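Local coordinates for N2152 (Neocallimastix frontalis, PDB 5U22), which probably hydrolyses arabinosyl-containing glycans as a family 39 glycoside hydrolase from an anaerobic rumen fungus, at residues C39-Y45 with D274-W280. Residues are numbered along the deposited sequence; the frame is centred on the assembly and turned at random.
Sequences CASGAHY and DSGMITW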
ATOM      1  N   CYS A  39      -6.391   0.891   2.079  1.00 17.25           N
ATOM      2  CA  CYS A  39      -5.714   1.283   0.847  1.00 16.51           C
ATOM      3  C   CYS A  39      -4.315   0.693   0.749  1.00 19.47           C
ATOM      4  O   CYS A  39      -3.867   0.370  -0.353  1.00 16.45           O
ATOM      5  CB  CYS A  39      -5.662   2.810   0.728  1.00 11.79           C
ATOM      6  SG  CYS A  39      -4.641   3.687   1.954  1.00 17.97           S
ATOM      7  N   ALA A  40      -3.624   0.508   1.874  1.00 14.15           N
ATOM      8  CA  ALA A  40      -2.249   0.028   1.846  1.00 15.97           C
ATOM      9  C   ALA A  40      -2.144  -1.496   1.895  1.00 17.94           C
ATOM     10  O   ALA A  40      -1.035  -2.017   2.041  1.00 14.84           O
ATOM     11  CB  ALA A  40      -1.449   0.650   3.002  1.00 16.86           C
ATOM     12  N   SER A  41      -3.261  -2.219   1.745  1.00 14.28           N
ATOM     13  CA  SER A  41      -3.272  -3.680   1.870  1.00 14.17           C
ATOM     14  C   SER A  41      -3.020  -4.303   0.501  1.00 17.20           C
ATOM     15  O   SER A  41      -3.947  -4.674  -0.228  1.00 16.60           O
ATOM     16  CB  SER A  41      -4.592  -4.175   2.449  1.00 17.31           C
ATOM     17  OG  SER A  41      -4.865  -3.619   3.719  1.00 24.22           O
ATOM     18  N   GLY A  42      -1.740  -4.436   0.158  1.00 15.42           N
ATOM     19  CA  GLY A  42      -1.358  -5.068  -1.100  1.00 14.63           C
ATOM     20  C   GLY A  42       0.148  -5.205  -1.164  1.00 13.96           C
ATOM     21  O   GLY A  42       0.872  -4.653  -0.333  1.00 12.19           O
ATOM     22  N   ALA A  43       0.619  -5.949  -2.175  1.00 11.53           N
ATOM     23  CA  ALA A  43       2.056  -6.185  -2.317  1.00 12.63           C
ATOM     24  C   ALA A  43       2.427  -6.492  -3.762  1.00 15.87           C
ATOM     25  O   ALA A  43       1.664  -7.126  -4.493  1.00 18.39           O
ATOM     26  CB  ALA A  43       2.530  -7.335  -1.424  1.00 11.73           C
ATOM     27  N   HIS A  44       3.622  -6.045  -4.148  1.00 12.80           N
ATOM     28  CA  HIS A  44       4.202  -6.362  -5.451  1.00 13.44           C
ATOM     29  C   HIS A  44       4.703  -7.802  -5.457  1.00 16.11           C
ATOM     30  O   HIS A  44       5.476  -8.188  -4.581  1.00 13.80           O
ATOM     31  CB  HIS A  44       5.350  -5.397  -5.742  1.00 15.94           C
ATOM     32  CG  HIS A  44       5.912  -5.521  -7.121  1.00 16.67           C
ATOM     33  ND1 HIS A  44       5.108  -5.670  -8.229  1.00 16.37           N
ATOM     34  CD2 HIS A  44       7.187  -5.498  -7.578  1.00 15.78           C
ATOM     35  CE1 HIS A  44       5.863  -5.745  -9.311  1.00 17.45           C
ATOM     36  NE2 HIS A  44       7.129  -5.634  -8.944  1.00 17.94           N
ATOM     37  N   TYR A  45       4.261  -8.599  -6.445  1.00 16.26           N
ATOM     38  CA  TYR A  45       4.544 -10.044  -6.479  1.00 13.78           C
ATOM     39  C   TYR A  45       4.180 -10.717  -5.158  1.00 14.87           C
ATOM     40  O   TYR A  45       4.777 -11.730  -4.772  1.00 15.07           O
ATOM     41  CB  TYR A  45       6.011 -10.345  -6.805  1.00 13.24           C
ATOM     42  CG  TYR A  45       6.422 -10.220  -8.259  1.00 14.31           C
ATOM     43  CD1 TYR A  45       6.651  -8.973  -8.836  1.00 13.46           C
ATOM     44  CD2 TYR A  45       6.639 -11.363  -9.042  1.00 18.04           C
ATOM     45  CE1 TYR A  45       7.072  -8.858 -10.151  1.00 17.21           C
ATOM     46  CE2 TYR A  45       7.053 -11.255 -10.375  1.00 12.81           C
ATOM     47  CZ  TYR A  45       7.277 -10.002 -10.914  1.00 16.97           C
ATOM     48  OH  TYR A  45       7.687  -9.885 -12.225  1.00 16.10           O
ATOM     49  N   ASP A 274      -5.061   6.114  -2.824  1.00 14.33           N
ATOM     50  CA  ASP A 274      -6.022   5.154  -3.348  1.00 16.40           C
ATOM     51  C   ASP A 274      -5.570   3.720  -3.094  1.00 18.79           C
ATOM     52  O   ASP A 274      -6.379   2.867  -2.700  1.00 15.43           O
ATOM     53  CB  ASP A 274      -6.241   5.396  -4.841  1.00 15.22           C
ATOM     54  CG  ASP A 274      -7.411   4.624  -5.374  1.00 23.07           C
ATOM     55  OD1 ASP A 274      -8.550   4.913  -4.950  1.00 23.17           O
ATOM     56  OD2 ASP A 274      -7.196   3.737  -6.215  1.00 21.13           O
ATOM     57  N   SER A 275      -4.291   3.425  -3.332  1.00 13.48           N
ATOM     58  CA  SER A 275      -3.769   2.088  -3.092  1.00 10.47           C
ATOM     59  C   SER A 275      -2.285   2.174  -2.796  1.00 13.85           C
ATOM     60  O   SER A 275      -1.589   3.062  -3.287  1.00 15.38           O
ATOM     61  CB  SER A 275      -4.000   1.150  -4.287  1.00 10.83           C
ATOM     62  OG  SER A 275      -3.339   1.601  -5.464  1.00 14.51           O
ATOM     63  N   GLY A 276      -1.808   1.240  -1.978  1.00 12.65           N
ATOM     64  CA  GLY A 276      -0.387   1.113  -1.724  1.00 17.27           C
ATOM     65  C   GLY A 276       0.008  -0.349  -1.713  1.00 15.80           C
ATOM     66  O   GLY A 276      -0.750  -1.180  -1.205  1.00 17.53           O
ATOM     67  N   MET A 277       1.166  -0.685  -2.282  1.00 13.31           N
ATOM     68  CA  MET A 277       1.647  -2.061  -2.332  1.00 16.07           C
ATOM     69  C   MET A 277       3.021  -2.158  -1.689  1.00 15.55           C
ATOM     70  O   MET A 277       3.910  -1.363  -1.996  1.00 14.66           O
ATOM     71  CB  MET A 277       1.735  -2.576  -3.772  1.00 15.32           C
ATOM     72  CG  MET A 277       0.435  -3.097  -4.340  1.00 12.15           C
ATOM     73  SD  MET A 277      -0.210  -2.149  -5.724  1.00 35.46           S
ATOM     74  CE  MET A 277      -0.657  -0.714  -4.839  1.00  7.61           C
ATOM     75  N   ILE A 278       3.203  -3.174  -0.844  1.00 15.21           N
ATOM     76  CA  ILE A 278       4.507  -3.440  -0.269  1.00 13.60           C
ATOM     77  C   ILE A 278       5.498  -3.843  -1.368  1.00 16.51           C
ATOM     78  O   ILE A 278       5.124  -4.428  -2.395  1.00 14.71           O
ATOM     79  CB  ILE A 278       4.371  -4.527   0.811  1.00 13.00           C
ATOM     80  CG1 ILE A 278       3.416  -4.038   1.905  1.00 14.28           C
ATOM     81  CG2 ILE A 278       5.723  -4.887   1.437  1.00 11.76           C
ATOM     82  CD1 ILE A 278       3.009  -5.137   2.851  1.00 16.77           C
ATOM     83  N   THR A 279       6.772  -3.500  -1.158  1.00 13.09           N
ATOM     84  CA  THR A 279       7.846  -3.891  -2.059  1.00 13.71           C
ATOM     85  C   THR A 279       7.958  -5.407  -2.188  1.00 17.61           C
ATOM     86  O   THR A 279       7.345  -6.185  -1.445  1.00 16.59           O
ATOM     87  CB  THR A 279       9.197  -3.355  -1.565  1.00 12.61           C
ATOM     88  OG1 THR A 279       9.323  -3.595  -0.150  1.00 18.09           O
ATOM     89  CG2 THR A 279       9.331  -1.868  -1.862  1.00 14.86           C
ATOM     90  N   TRP A 280       8.771  -5.817  -3.168  1.00 13.71           N
ATOM     91  CA  TRP A 280       9.244  -7.198  -3.325  1.00 11.45           C
ATOM     92  C   TRP A 280      10.763  -7.121  -3.387  1.00 17.65           C
ATOM     93  O   TRP A 280      11.359  -7.210  -4.466  1.00 19.08           O
ATOM     94  CB  TRP A 280       8.659  -7.842  -4.567  1.00 14.36           C
ATOM     95  CG  TRP A 280       9.113  -9.262  -4.794  1.00 14.91           C
ATOM     96  CD1 TRP A 280       9.243 -10.252  -3.858  1.00 15.85           C
ATOM     97  CD2 TRP A 280       9.501  -9.836  -6.044  1.00 19.63           C
ATOM     98  NE1 TRP A 280       9.664 -11.414  -4.457  1.00 16.07           N
ATOM     99  CE2 TRP A 280       9.844 -11.180  -5.798  1.00 13.59           C
ATOM    100  CE3 TRP A 280       9.588  -9.341  -7.353  1.00 16.21           C
ATOM    101  CZ2 TRP A 280      10.267 -12.037  -6.812  1.00 15.76           C
ATOM    102  CZ3 TRP A 280       9.998 -10.191  -8.357  1.00 16.45           C
ATOM    103  CH2 TRP A 280      10.333 -11.525  -8.085  1.00 18.78           C
TER
HETATM  104  O   HOH W   1       6.333  -8.730  -2.035  1.00 17.46           O
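Tyr45 lies over one face of the Trp280 indole in an offset stack, its ring centroid 4.0 Å from that of the six-membered ring and the planes inclined by 19°. Trp280 CZ3 stands above the middle of the phenol ring, while Tyr45 CB rests over the face of the five-membered ring in a CH-pi contact; both rings of the indole take part. With CG anti to the backbone N (chi1 180°), the Trp280 side chain swings its six-membered ring against the face of the phenol. The backbone itself sets Trp280 CB 3.2 Å from His44 O. At the far end of the phenol, Tyr45 OH is hydrogen-bonded to Asp105 OD2. A serine in place of Tyr45 would probably uncover this face of the indole, set the tryptophan freer to turn and deprive Asp105 of the phenol hydroxyl.

Behind the aromatic pair the two backbones run side by side in the same sense. His44 N donates to Ile278 O at 2.8 Å in an almost straight bond, and Ile278 N in turn donates to Gly42 O; together they form a single parallel bridge centred on Ala43. Gly276 N reaches Cys39 O through a more bent bond (148°). Between the Cys39 and Gly42 bonds the loop turns at Ser41 through an inverse gamma turn whose Gly42 N to Ala40 O hydrogen bond is weak. Beyond the bridge, a water donates to both His44 O and Thr279 O, spanning the diverging backbones. Ala43 CB packs on Ile278 CB at 4.0 Å, and Met277 CG lies against the Gly42-Ala43 peptide.

The loop thus closes the TIM barrel between strand 275-278 and strand 66-70, where Ala43 and Tyr45 make backbone bonds to Arg68. Trp280 O, just beyond the C-terminal end of strand 275-278, hydrogen-bonds a bound BTB (bis-tris) molecule, probably from the crystallisation liquor, consistent with a place beside the active-site pocket, whereas Cys39 and Ala40 pack outward on helix 258-270.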